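CD180 antigen (Mus musculus, PDB 3T6Q) may cooperate with MD-1 and Toll-like receptor 4 in the innate response of B cells to bacterial lipopolysaccharide, leading to activation of NF-kappa-B. Local coordinates at residues 14-19 with 34-39; 27-31 with 52-56; 215-220 with 246-251; 269-275 with 294-300. All coordinates share one frame; numbering follows the deposited sequence.

How the contacts relate
The four contacts lie in two pairs along a leucine-rich repeat solenoid. Contacts 1 and 2 are at its N-terminal end, with centres about 10 Å apart, and their segments alternate along the chain. They touch where Leu31 packs on Tyr17 and Leu38, and Leu38 also meets Leu56. Contacts 3 and 4 come later in the chain, their centres about 49 to 63 Å from those of the first two. Their own centres are about 16 Å apart, and they share a copper ion, bound by Glu249 and His275. Contact 1 pairs strands 16-18 and 37-39 of the inner row. Contacts 2 to 4 hold successive coils together on the side away from those strands.

Contact 1 (14-19 with 34-39). With NAG (2-acetamido-2-deoxy-beta-D-glucopyranose), chain P.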
loop_
_atom_site.group_PDB
_atom_site.type_symbol
_atom_site.label_atom_id
_atom_site.label_comp_id
_atom_site.label_asym_id
_atom_site.label_seq_id
_atom_site.Cartn_x
_atom_site.Cartn_y
_atom_site.Cartn_z
ATOM N N ASN A 14 17.079 4.459 -34.321
ATOM C CA ASN A 14 17.714 3.197 -33.906
ATOM C C ASN A 14 18.084 3.071 -32.421
ATOM O O ASN A 14 18.585 2.026 -32.002
ATOM C CB ASN A 14 18.951 2.892 -34.766
ATOM C CG ASN A 14 18.607 2.624 -36.215
ATOM O OD1 ASN A 14 17.587 1.999 -36.516
ATOM N ND2 ASN A 14 19.467 3.094 -37.129
ATOM N N LYS A 15 17.835 4.117 -31.634
ATOM C CA LYS A 15 18.362 4.169 -30.277
ATOM C C LYS A 15 17.312 4.356 -29.172
ATOM O O LYS A 15 17.361 3.654 -28.152
ATOM C CB LYS A 15 19.420 5.275 -30.178
ATOM C CG LYS A 15 20.150 5.297 -28.849
ATOM C CD LYS A 15 21.231 6.365 -28.833
ATOM C CE LYS A 15 21.713 6.631 -27.418
ATOM N NZ LYS A 15 22.754 7.694 -27.402
ATOM N N THR A 16 16.385 5.293 -29.373
ATOM C CA THR A 16 15.471 5.731 -28.288
ATOM C C THR A 16 14.053 5.835 -28.752
ATOM O O THR A 16 13.756 6.588 -29.664
ATOM C CB THR A 16 15.888 7.092 -27.734
ATOM O OG1 THR A 16 17.195 6.965 -27.189
ATOM C CG2 THR A 16 14.929 7.578 -26.617
ATOM N N TYR A 17 13.170 5.075 -28.106
ATOM C CA TYR A 17 11.773 5.008 -28.508
ATOM C C TYR A 17 10.871 5.275 -27.310
ATOM O O TYR A 17 11.110 4.744 -26.207
ATOM C CB TYR A 17 11.455 3.669 -29.198
ATOM C CG TYR A 17 12.152 3.588 -30.543
ATOM C CD1 TYR A 17 11.529 4.055 -31.709
ATOM C CD2 TYR A 17 13.471 3.122 -30.629
ATOM C CE1 TYR A 17 12.193 4.022 -32.930
ATOM C CE2 TYR A 17 14.138 3.087 -31.839
ATOM C CZ TYR A 17 13.498 3.539 -32.980
ATOM O OH TYR A 17 14.185 3.513 -34.168
ATOM N N ASN A 18 9.896 6.156 -27.534
ATOM C CA ASN A 18 8.846 6.412 -26.559
ATOM C C ASN A 18 7.528 5.780 -26.998
ATOM O O ASN A 18 6.885 6.250 -27.933
ATOM C CB ASN A 18 8.664 7.916 -26.369
ATOM C CG ASN A 18 7.708 8.242 -25.245
ATOM O OD1 ASN A 18 6.647 7.635 -25.112
ATOM N ND2 ASN A 18 8.099 9.171 -24.406
ATOM N N CYS A 19 7.141 4.705 -26.320
ATOM C CA CYS A 19 5.887 4.007 -26.586
ATOM C C CYS A 19 4.865 4.217 -25.464
ATOM O O CYS A 19 3.963 3.386 -25.288
ATOM C CB CYS A 19 6.145 2.515 -26.704
ATOM S SG CYS A 19 7.656 2.121 -27.601
ATOM N N SER A 34 18.550 -2.868 -31.986
ATOM C CA SER A 34 19.558 -1.959 -31.486
ATOM C C SER A 34 19.030 -0.951 -30.442
ATOM O O SER A 34 19.817 -0.194 -29.894
ATOM C CB SER A 34 20.113 -1.163 -32.655
ATOM O OG SER A 34 19.045 -0.471 -33.257
ATOM N N THR A 35 17.714 -0.920 -30.200
ATOM C CA THR A 35 17.131 -0.001 -29.186
ATOM C C THR A 35 17.902 -0.067 -27.870
ATOM O O THR A 35 18.140 -1.151 -27.324
ATOM C CB THR A 35 15.656 -0.333 -28.908
ATOM O OG1 THR A 35 14.934 -0.287 -30.139
ATOM C CG2 THR A 35 15.047 0.693 -27.898
ATOM N N GLU A 36 18.324 1.094 -27.384
ATOM C CA GLU A 36 18.997 1.190 -26.090
ATOM C C GLU A 36 18.150 1.830 -24.981
ATOM O O GLU A 36 18.296 1.476 -23.817
ATOM C CB GLU A 36 20.285 1.969 -26.252
ATOM C CG GLU A 36 21.299 1.219 -27.097
ATOM C CD GLU A 36 22.546 2.013 -27.394
ATOM O OE1 GLU A 36 22.679 3.158 -26.904
ATOM O OE2 GLU A 36 23.401 1.463 -28.124
ATOM N N CYS A 37 17.259 2.743 -25.347
ATOM C CA CYS A 37 16.439 3.456 -24.345
ATOM C C CYS A 37 14.962 3.356 -24.699
ATOM O O CYS A 37 14.509 3.975 -25.659
ATOM C CB CYS A 37 16.875 4.922 -24.210
ATOM S SG CYS A 37 18.637 5.163 -23.871
ATOM N N LEU A 38 14.226 2.567 -23.910
ATOM C CA LEU A 38 12.823 2.268 -24.159
ATOM C C LEU A 38 11.932 2.829 -23.020
ATOM O O LEU A 38 12.039 2.407 -21.863
ATOM C CB LEU A 38 12.614 0.747 -24.297
ATOM C CG LEU A 38 11.197 0.398 -24.825
ATOM C CD1 LEU A 38 10.892 1.118 -26.129
ATOM C CD2 LEU A 38 10.957 -1.097 -24.957
ATOM N N GLU A 39 11.074 3.773 -23.379
ATOM C CA GLU A 39 10.124 4.400 -22.431
ATOM C C GLU A 39 8.818 3.725 -22.724
ATOM O O GLU A 39 8.163 4.004 -23.740
ATOM C CB GLU A 39 10.053 5.904 -22.744
ATOM C CG GLU A 39 11.460 6.484 -22.890
ATOM C CD GLU A 39 11.493 7.966 -23.199
ATOM O OE1 GLU A 39 10.437 8.550 -23.500
ATOM O OE2 GLU A 39 12.592 8.551 -23.142
HETATM C C1 NAG P . 19.294 2.927 -38.557
HETATM C C2 NAG P . 20.494 3.664 -39.168
HETATM C C3 NAG P . 20.685 3.324 -40.640
HETATM C C4 NAG P . 20.603 1.829 -40.910
HETATM C C5 NAG P . 19.377 1.206 -40.246
HETATM C C6 NAG P . 19.436 -0.316 -40.326
HETATM C C7 NAG P . 21.149 5.870 -38.325
HETATM C C8 NAG P . 20.885 7.351 -38.350
HETATM N N2 NAG P . 20.357 5.106 -39.080
HETATM O O3 NAG P . 21.946 3.794 -41.060
HETATM O O4 NAG P . 20.535 1.661 -42.306
HETATM O O5 NAG P . 19.321 1.545 -38.875
HETATM O O6 NAG P . 18.281 -0.781 -40.984
HETATM O O7 NAG P . 22.053 5.412 -37.624
#
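Thr16, Tyr17 and Asn18 pair with Cys37, Leu38 and Glu39 in parallel register, the strand axes 4.9 Å apart and inclined by 3°. Backbone bonds carry the pairing. Tyr17 N donates to Cys37 O and Glu39 N to Tyr17 O, both at 3.0 Å. Cys19 N follows with a bond of 2.9 Å to Glu39 O. At the other end Lys15 O takes two N-H groups, Glu36 N at 2.8 Å and Cys37 N at 3.0 Å. On the other side, toward strand 9-12, Lys15 and Thr16 both face Glu12, a classic beta bulge.

Further polar bonds lie just before the strands. Ser34 OG donates to a lone pair of Asn14 O, in the carbonyl plane, at 2.8 Å. Asn14 N donates to Tyr17 OH, and that hydroxyl also bonds to Glu10.

Side chains pack on the Tyr17 and Leu38 face. Leu38 sets CG anti to its own N (chi1 -169°), and the CD1 branch then meets Cys19 SG at 3.7 Å and also Tyr17 CB. Thr35 OG1, bonded to Pro32 O, comes obliquely to the Tyr17 ring.

There are two covalent ties. Asn14 ND2 is joined to C1 of an N-acetylglucosamine, and Cys19 forms a disulfide with Cys8.

The arrangement is that of an N-terminal capping module (LRRNT) whose strand 16-18 starts the row of parallel strands of a leucine-rich repeat solenoid.

Contact 2 (27-31 with 52-56)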
loop_
_atom_site.group_PDB
_atom_site.type_symbol
_atom_site.label_atom_id
_atom_site.label_comp_id
_atom_site.label_asym_id
_atom_site.label_seq_id
_atom_site.Cartn_x
_atom_site.Cartn_y
_atom_site.Cartn_z
ATOM N N ILE A 27 6.123 -5.958 -26.710
ATOM C CA ILE A 27 7.025 -5.024 -27.381
ATOM C C ILE A 27 6.755 -5.045 -28.885
ATOM O O ILE A 27 6.711 -6.114 -29.470
ATOM C CB ILE A 27 8.486 -5.395 -27.085
ATOM C CG1 ILE A 27 8.794 -5.050 -25.646
ATOM C CG2 ILE A 27 9.450 -4.658 -28.014
ATOM C CD1 ILE A 27 9.996 -5.787 -25.137
ATOM N N PRO A 28 6.552 -3.873 -29.511
ATOM C CA PRO A 28 6.207 -3.898 -30.929
ATOM C C PRO A 28 7.304 -4.519 -31.795
ATOM O O PRO A 28 8.504 -4.320 -31.551
ATOM C CB PRO A 28 6.024 -2.425 -31.263
ATOM C CG PRO A 28 5.542 -1.834 -29.976
ATOM C CD PRO A 28 6.362 -2.530 -28.937
ATOM N N GLY A 29 6.885 -5.292 -32.790
ATOM C CA GLY A 29 7.834 -5.966 -33.667
ATOM C C GLY A 29 8.646 -4.975 -34.475
ATOM O O GLY A 29 9.749 -5.282 -34.889
ATOM N N THR A 30 8.109 -3.776 -34.682
ATOM C CA THR A 30 8.824 -2.739 -35.425
ATOM C C THR A 30 9.971 -2.037 -34.677
ATOM O O THR A 30 10.664 -1.217 -35.279
ATOM C CB THR A 30 7.865 -1.648 -35.955
ATOM O OG1 THR A 30 7.138 -1.072 -34.865
ATOM C CG2 THR A 30 6.882 -2.225 -36.973
ATOM N N LEU A 31 10.173 -2.318 -33.386
ATOM C CA LEU A 31 11.293 -1.675 -32.643
ATOM C C LEU A 31 12.574 -2.397 -32.959
ATOM O O LEU A 31 12.631 -3.624 -32.803
ATOM C CB LEU A 31 11.100 -1.686 -31.112
ATOM C CG LEU A 31 9.944 -0.935 -30.435
ATOM C CD1 LEU A 31 9.975 -1.240 -28.934
ATOM C CD2 LEU A 31 9.994 0.567 -30.684
ATOM N N THR A 52 9.385 -11.855 -22.994
ATOM C CA THR A 52 8.858 -10.504 -23.193
ATOM C C THR A 52 9.868 -9.555 -23.846
ATOM O O THR A 52 9.523 -8.789 -24.764
ATOM C CB THR A 52 8.416 -9.906 -21.844
ATOM O OG1 THR A 52 7.514 -10.832 -21.210
ATOM C CG2 THR A 52 7.765 -8.535 -22.074
ATOM N N PHE A 53 11.118 -9.607 -23.381
ATOM C CA PHE A 53 12.123 -8.600 -23.803
ATOM C C PHE A 53 13.333 -9.229 -24.541
ATOM O O PHE A 53 14.300 -8.525 -24.863
ATOM C CB PHE A 53 12.638 -7.819 -22.557
ATOM C CG PHE A 53 11.541 -7.108 -21.756
ATOM C CD1 PHE A 53 11.240 -7.520 -20.455
ATOM C CD2 PHE A 53 10.835 -6.031 -22.288
ATOM C CE1 PHE A 53 10.237 -6.891 -19.728
ATOM C CE2 PHE A 53 9.807 -5.382 -21.552
ATOM C CZ PHE A 53 9.521 -5.816 -20.280
ATOM N N SER A 54 13.301 -10.544 -24.772
ATOM C CA SER A 54 14.540 -11.277 -25.115
ATOM C C SER A 54 15.267 -10.809 -26.385
ATOM O O SER A 54 16.477 -10.975 -26.472
ATOM C CB SER A 54 14.331 -12.805 -25.126
ATOM O OG SER A 54 13.332 -13.134 -26.059
ATOM N N ARG A 55 14.579 -10.184 -27.341
ATOM C CA ARG A 55 15.318 -9.708 -28.512
ATOM C C ARG A 55 16.018 -8.339 -28.349
ATOM O O ARG A 55 16.908 -8.003 -29.134
ATOM C CB ARG A 55 14.457 -9.775 -29.773
ATOM C CG ARG A 55 13.424 -8.700 -29.863
ATOM C CD ARG A 55 12.763 -8.770 -31.215
ATOM N NE ARG A 55 11.741 -7.752 -31.320
ATOM C CZ ARG A 55 11.963 -6.523 -31.752
ATOM N NH1 ARG A 55 10.960 -5.663 -31.806
ATOM N NH2 ARG A 55 13.182 -6.165 -32.131
ATOM N N LEU A 56 15.642 -7.567 -27.314
ATOM C CA LEU A 56 16.203 -6.226 -27.069
ATOM C C LEU A 56 17.487 -6.326 -26.218
ATOM O O LEU A 56 17.540 -5.964 -25.018
ATOM C CB LEU A 56 15.141 -5.291 -26.437
ATOM C CG LEU A 56 13.883 -5.123 -27.280
ATOM C CD1 LEU A 56 12.917 -4.113 -26.649
ATOM C CD2 LEU A 56 14.185 -4.728 -28.734
HETATM O O HOH W 1 6.920 -8.450 -25.854
HETATM O O HOH W 2 9.143 -7.694 -30.099
#
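Arg55 holds CG between its backbone N and carbonyl carbon (chi1 75°), and its chain then runs extended to NE. This carries the guanidinium across to the type I turn of Pro28 to Leu31. The contact belongs to the start of a leucine-rich repeat solenoid: the capping region (LRRNT) meets the end of the first repeat. Phe53 occupies the phenylalanine position of the repeat motif.

Arg55 grips one oxygen end-on with two nitrogens. NH2 bonds to Leu31 O at 2.7 Å, and NH1 reaches the same Leu31 O at 2.8 Å. The oxygen lies in the guanidinium plane, so the two bonds probably restrain the turn of the group. Asn33 OD1 takes a further bond from NH2.

Beside the polar grip, Ile27 and Leu56 reach toward each other, with Ile27 CG2 3.8 Å from Leu56 CD1. The approach of Ile27 to the Phe53 ring is too short in the model and is doubtful. Leu31 and Leu56 both pack on Leu38 of strand 37-39.

Two waters complete the join. One links Ile27 N to Thr52 O. The other donates to Ile27 O at 3.0 Å and accepts from Arg55 NE at 2.9 Å.

Contact 3 (215-220 with 246-251); sequences LLVIFK and AVFEGL. With CU (copper (II) ion), chain J.
A water between Leu216, Val247 and Gly250 is gripped by three backbone groups. It donates to Val247 O at 2.9 Å and accepts from Gly250 N, also at 2.9 Å. Its third bond, to Leu216 O, is weak. A second water donates to both Phe219 O and Gly250 O, each at 2.8 Å. The segments share no direct hydrogen bond, so these waters make the polar join between them. The backbones come near at Gly250, whose CA lies 3.8 Å from Phe219 O.

Phe219 carries the apolar part. CG stands anti to the carbonyl carbon (chi1 -70°), and the ring then lies alongside Phe248, pointing the same way. Their planes are 69° apart and the pair is oblique. Phe219 CE2 comes to the edge of the Phe248 ring, 3.4 Å from Phe248 CD1. Leu251 CD1 lies beside the Phe219 ring, near its CD1 and CE1.

Helix 215-221 and the 3-10 segment 246-251 lie in successive coils of the leucine-rich repeat solenoid, on the side away from the parallel strands. Phe248 probably holds the phenylalanine position of the repeat motif, and it meets Phe277 of the next coil edge-to-face. Phe219 also packs inward on Ile259 of strand 255-260.

Leu215 and Val247 cross obliquely, and Leu215 CB presses on Val247 CG1 at 3.5 Å, a tight fit. On the outer side the Glu249 chain bends at chi2 (-69°). Its OE2 binds the copper ion at 2.0 Å, and His275 supplies a second ligand.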
loop_
_atom_site.group_PDB
_atom_site.type_symbol
_atom_site.label_atom_id
_atom_site.label_comp_id
_atom_site.label_asym_id
_atom_site.label_seq_id
_atom_site.Cartn_x
_atom_site.Cartn_y
_atom_site.Cartn_z
ATOM N N LEU A 215 11.864 15.959 16.372
ATOM C CA LEU A 215 13.217 16.381 16.110
ATOM C C LEU A 215 14.177 15.949 17.248
ATOM O O LEU A 215 15.291 15.546 16.985
ATOM C CB LEU A 215 13.272 17.900 15.929
ATOM C CG LEU A 215 12.808 18.480 14.585
ATOM C CD1 LEU A 215 12.887 20.010 14.603
ATOM C CD2 LEU A 215 13.671 17.916 13.457
ATOM N N LEU A 216 13.707 16.011 18.490
ATOM C CA LEU A 216 14.536 15.698 19.675
ATOM C C LEU A 216 15.077 14.275 19.530
ATOM O O LEU A 216 16.284 14.049 19.712
ATOM C CB LEU A 216 13.702 15.824 20.956
ATOM C CG LEU A 216 14.212 16.292 22.332
ATOM C CD1 LEU A 216 13.303 15.706 23.409
ATOM C CD2 LEU A 216 15.619 15.852 22.577
ATOM N N VAL A 217 14.196 13.338 19.155
ATOM C CA VAL A 217 14.519 11.928 18.950
ATOM C C VAL A 217 15.583 11.734 17.887
ATOM O O VAL A 217 16.490 10.919 18.080
ATOM C CB VAL A 217 13.258 11.074 18.604
ATOM C CG1 VAL A 217 13.602 9.810 17.820
ATOM C CG2 VAL A 217 12.501 10.724 19.864
ATOM N N ILE A 218 15.472 12.485 16.782
ATOM C CA ILE A 218 16.414 12.372 15.676
ATOM C C ILE A 218 17.824 12.832 16.107
ATOM O O ILE A 218 18.816 12.130 15.874
ATOM C CB ILE A 218 15.970 13.224 14.423
ATOM C CG1 ILE A 218 14.616 12.781 13.854
ATOM C CG2 ILE A 218 17.014 13.168 13.317
ATOM C CD1 ILE A 218 14.477 11.317 13.463
ATOM N N PHE A 219 17.923 14.045 16.649
ATOM C CA PHE A 219 19.231 14.565 17.072
ATOM C C PHE A 219 19.888 13.642 18.107
ATOM O O PHE A 219 21.062 13.311 17.991
ATOM C CB PHE A 219 19.126 16.001 17.609
ATOM C CG PHE A 219 18.830 17.042 16.528
ATOM C CD1 PHE A 219 19.745 17.308 15.529
ATOM C CD2 PHE A 219 17.614 17.729 16.529
ATOM C CE1 PHE A 219 19.465 18.244 14.528
ATOM C CE2 PHE A 219 17.322 18.658 15.545
ATOM C CZ PHE A 219 18.258 18.927 14.559
ATOM N N LYS A 220 19.129 13.220 19.110
ATOM C CA LYS A 220 19.674 12.279 20.078
ATOM C C LYS A 220 20.131 10.943 19.439
ATOM O O LYS A 220 21.239 10.450 19.706
ATOM C CB LYS A 220 18.683 12.086 21.227
ATOM C CG LYS A 220 19.079 11.021 22.247
ATOM C CD LYS A 220 17.934 10.835 23.240
ATOM C CE LYS A 220 17.575 12.166 23.900
ATOM N NZ LYS A 220 16.655 11.964 25.064
ATOM N N ALA A 246 16.032 23.530 23.523
ATOM C CA ALA A 246 16.039 22.119 23.985
ATOM C C ALA A 246 16.046 21.068 22.867
ATOM O O ALA A 246 16.655 20.020 23.017
ATOM C CB ALA A 246 14.874 21.831 24.934
ATOM N N VAL A 247 15.329 21.339 21.770
ATOM C CA VAL A 247 15.183 20.384 20.693
ATOM C C VAL A 247 16.540 19.939 20.112
ATOM O O VAL A 247 16.702 18.800 19.685
ATOM C CB VAL A 247 14.265 21.007 19.589
ATOM C CG1 VAL A 247 14.342 20.231 18.290
ATOM C CG2 VAL A 247 12.810 21.104 20.087
ATOM N N PHE A 248 17.510 20.845 20.091
ATOM C CA PHE A 248 18.754 20.659 19.312
ATOM C C PHE A 248 19.966 20.135 20.090
ATOM O O PHE A 248 21.074 20.063 19.540
ATOM C CB PHE A 248 19.123 21.981 18.638
ATOM C CG PHE A 248 18.013 22.521 17.766
ATOM C CD1 PHE A 248 17.629 21.837 16.596
ATOM C CD2 PHE A 248 17.338 23.674 18.119
ATOM C CE1 PHE A 248 16.600 22.320 15.782
ATOM C CE2 PHE A 248 16.288 24.156 17.316
ATOM C CZ PHE A 248 15.930 23.478 16.148
ATOM N N GLU A 249 19.748 19.788 21.355
ATOM C CA GLU A 249 20.839 19.352 22.268
ATOM C C GLU A 249 21.767 18.298 21.650
ATOM O O GLU A 249 22.997 18.405 21.768
ATOM C CB GLU A 249 20.213 18.857 23.590
ATOM C CG GLU A 249 19.659 20.005 24.442
ATOM C CD GLU A 249 20.745 20.916 25.014
ATOM O OE1 GLU A 249 21.211 20.642 26.166
ATOM O OE2 GLU A 249 21.160 21.918 24.355
ATOM N N GLY A 250 21.184 17.300 20.964
ATOM C CA GLY A 250 21.974 16.215 20.337
ATOM C C GLY A 250 22.948 16.684 19.269
ATOM O O GLY A 250 23.951 16.027 18.967
ATOM N N LEU A 251 22.672 17.821 18.659
ATOM C CA LEU A 251 23.586 18.301 17.599
ATOM C C LEU A 251 25.018 18.591 18.090
ATOM O O LEU A 251 25.949 18.609 17.286
ATOM C CB LEU A 251 23.021 19.590 16.976
ATOM C CG LEU A 251 23.476 20.083 15.614
ATOM C CD1 LEU A 251 23.370 18.969 14.568
ATOM C CD2 LEU A 251 22.529 21.236 15.237
HETATM CU CU CU J . 22.516 23.088 25.250
HETATM O O HOH W 3 18.340 16.676 20.718
HETATM O O HOH W 4 23.356 13.348 19.596
#

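Contact 4 (269-275 with 294-300). With CU (copper (II) ion), chain J.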
loop_
_atom_site.group_PDB
_atom_site.type_symbol
_atom_site.label_atom_id
_atom_site.label_comp_id
_atom_site.label_asym_id
_atom_site.label_seq_id
_atom_site.Cartn_x
_atom_site.Cartn_y
_atom_site.Cartn_z
ATOM N N ILE A 269 12.089 33.435 18.529
ATOM C CA ILE A 269 13.216 32.604 18.829
ATOM C C ILE A 269 14.064 33.153 20.022
ATOM O O ILE A 269 14.285 34.358 20.148
ATOM C CB ILE A 269 13.999 32.562 17.491
ATOM C CG1 ILE A 269 15.069 31.539 17.456
ATOM C CG2 ILE A 269 14.631 33.913 17.160
ATOM C CD1 ILE A 269 15.754 31.582 16.110
ATOM N N SER A 270 14.528 32.253 20.886
ATOM C CA SER A 270 15.477 32.582 21.944
ATOM C C SER A 270 16.833 32.908 21.317
ATOM O O SER A 270 17.217 32.286 20.301
ATOM C CB SER A 270 15.616 31.372 22.899
ATOM O OG SER A 270 16.849 31.464 23.612
ATOM N N SER A 271 17.585 33.821 21.918
ATOM C CA SER A 271 18.966 34.053 21.499
ATOM C C SER A 271 19.903 32.842 21.720
ATOM O O SER A 271 21.046 32.808 21.212
ATOM C CB SER A 271 19.512 35.274 22.219
ATOM O OG SER A 271 19.407 35.078 23.631
ATOM N N ASN A 272 19.437 31.858 22.495
ATOM C CA ASN A 272 20.211 30.629 22.742
ATOM C C ASN A 272 19.844 29.470 21.809
ATOM O O ASN A 272 20.361 28.346 21.965
ATOM C CB ASN A 272 20.036 30.178 24.202
ATOM C CG ASN A 272 21.251 29.443 24.721
ATOM O OD1 ASN A 272 22.354 29.598 24.183
ATOM N ND2 ASN A 272 21.057 28.644 25.788
ATOM N N THR A 273 18.983 29.732 20.819
ATOM C CA THR A 273 18.417 28.646 19.993
ATOM C C THR A 273 19.500 27.827 19.254
ATOM O O THR A 273 19.371 26.610 19.153
ATOM C CB THR A 273 17.425 29.190 18.951
ATOM O OG1 THR A 273 16.355 29.846 19.638
ATOM C CG2 THR A 273 16.852 28.048 18.055
ATOM N N PHE A 274 20.539 28.502 18.740
ATOM C CA PHE A 274 21.524 27.834 17.889
ATOM C C PHE A 274 22.870 27.550 18.572
ATOM O O PHE A 274 23.874 27.279 17.897
ATOM C CB PHE A 274 21.730 28.642 16.593
ATOM C CG PHE A 274 20.446 28.791 15.790
ATOM C CD1 PHE A 274 19.927 27.699 15.078
ATOM C CD2 PHE A 274 19.759 29.994 15.777
ATOM C CE1 PHE A 274 18.725 27.812 14.345
ATOM C CE2 PHE A 274 18.567 30.127 15.032
ATOM C CZ PHE A 274 18.048 29.043 14.336
ATOM N N HIS A 275 22.892 27.540 19.904
ATOM C CA HIS A 275 24.189 27.325 20.583
ATOM C C HIS A 275 24.841 25.974 20.295
ATOM O O HIS A 275 26.053 25.896 20.411
ATOM C CB HIS A 275 24.091 27.568 22.102
ATOM C CG HIS A 275 23.352 26.480 22.850
ATOM N ND1 HIS A 275 22.017 26.511 23.074
ATOM C CD2 HIS A 275 23.815 25.288 23.415
ATOM C CE1 HIS A 275 21.643 25.414 23.766
ATOM N NE2 HIS A 275 22.746 24.665 23.972
ATOM N N PRO A 294 17.342 37.970 17.227
ATOM C CA PRO A 294 17.950 38.748 18.312
ATOM C C PRO A 294 19.433 38.919 18.035
ATOM O O PRO A 294 20.009 38.096 17.313
ATOM C CB PRO A 294 17.744 37.838 19.537
ATOM C CG PRO A 294 17.580 36.466 18.956
ATOM C CD PRO A 294 16.834 36.672 17.672
ATOM N N SER A 295 20.056 39.959 18.572
ATOM C CA SER A 295 21.516 40.030 18.579
ATOM C C SER A 295 22.059 38.990 19.611
ATOM O O SER A 295 21.294 38.464 20.386
ATOM C CB SER A 295 21.982 41.438 18.944
ATOM O OG SER A 295 21.401 41.806 20.198
ATOM N N GLY A 296 23.361 38.718 19.618
ATOM C CA GLY A 296 23.948 37.691 20.504
ATOM C C GLY A 296 23.297 36.329 20.278
ATOM O O GLY A 296 23.113 35.576 21.231
ATOM N N LEU A 297 22.916 36.024 19.024
ATOM C CA LEU A 297 22.377 34.720 18.650
ATOM C C LEU A 297 23.576 33.775 18.524
ATOM O O LEU A 297 24.102 33.592 17.425
ATOM C CB LEU A 297 21.625 34.794 17.292
ATOM C CG LEU A 297 20.861 33.554 16.782
ATOM C CD1 LEU A 297 19.668 33.264 17.696
ATOM C CD2 LEU A 297 20.347 33.745 15.348
ATOM N N VAL A 298 23.993 33.168 19.644
ATOM C CA VAL A 298 25.266 32.408 19.741
ATOM C C VAL A 298 25.274 31.120 18.874
ATOM O O VAL A 298 24.199 30.524 18.627
ATOM C CB VAL A 298 25.587 32.023 21.218
ATOM C CG1 VAL A 298 25.941 33.272 22.033
ATOM C CG2 VAL A 298 24.375 31.338 21.834
ATOM N N GLY A 299 26.476 30.718 18.427
ATOM C CA GLY A 299 26.689 29.387 17.838
ATOM C C GLY A 299 26.766 29.374 16.309
ATOM O O GLY A 299 26.854 28.311 15.686
ATOM N N LEU A 300 26.760 30.556 15.695
ATOM C CA LEU A 300 26.773 30.649 14.244
ATOM C C LEU A 300 27.883 31.587 13.808
ATOM O O LEU A 300 27.889 32.069 12.692
ATOM C CB LEU A 300 25.394 31.176 13.741
ATOM C CG LEU A 300 24.197 30.291 14.113
ATOM C CD1 LEU A 300 22.927 30.997 13.631
ATOM C CD2 LEU A 300 24.247 28.888 13.474
HETATM CU CU CU J . 22.516 23.088 25.250
HETATM O O HOH W 5 21.679 31.027 19.232
HETATM O O HOH W 6 21.132 37.833 23.399
#
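Phe274, Leu297 and Leu300 form the apolar centre. Leu297 CD1 comes to the edge of the Phe274 ring, near its plane and 3.8 Å from Phe274 CD2. Leu300 crosses obliquely, its CG 3.9 Å from Phe274 CB and its CD1 near the ring. Thr273 CG2 sits over the centre of one face of the same ring. Phe277 meets Phe274 edge-to-face, and Leu283 touches both Phe274 and Leu300.

Further out, Ile269 and Pro294 cross at about a right angle, with Ile269 CG2 3.6 Å from Pro294 CD.

The two segments are the loops that lead from the strands of repeats 8 and 9 back around the solenoid. Phe274 stands at the phenylalanine position of the leucine-rich repeat motif. Two overlapping type I turns, Ser270 to Thr273 and Asn272 to His275, shape the first loop. Leu297 centres an inverse gamma turn in the second.

A water joins the backbones. It donates to Ser271 O at 2.7 Å and Val298 O at 2.6 Å and accepts from Phe274 N. Val298 N makes a weak bond to Ser271 O. Gly299 CA, bearing no side chain, makes a CH...O contact of 3.5 Å to Phe274 O. Ser270 OG accepts from Asn272 N in an ST turn, and Ser270 O takes both Thr273 N and Thr273 OG1.

At the outer edge His275 CG stands between the backbone N and the carbonyl carbon (chi1 73°). This turns ND1 to Asn272 O, a nearly straight bond (169°) of 2.7 Å, and leaves NE2 to bind the copper ion at 2.0 Å, alongside Glu249.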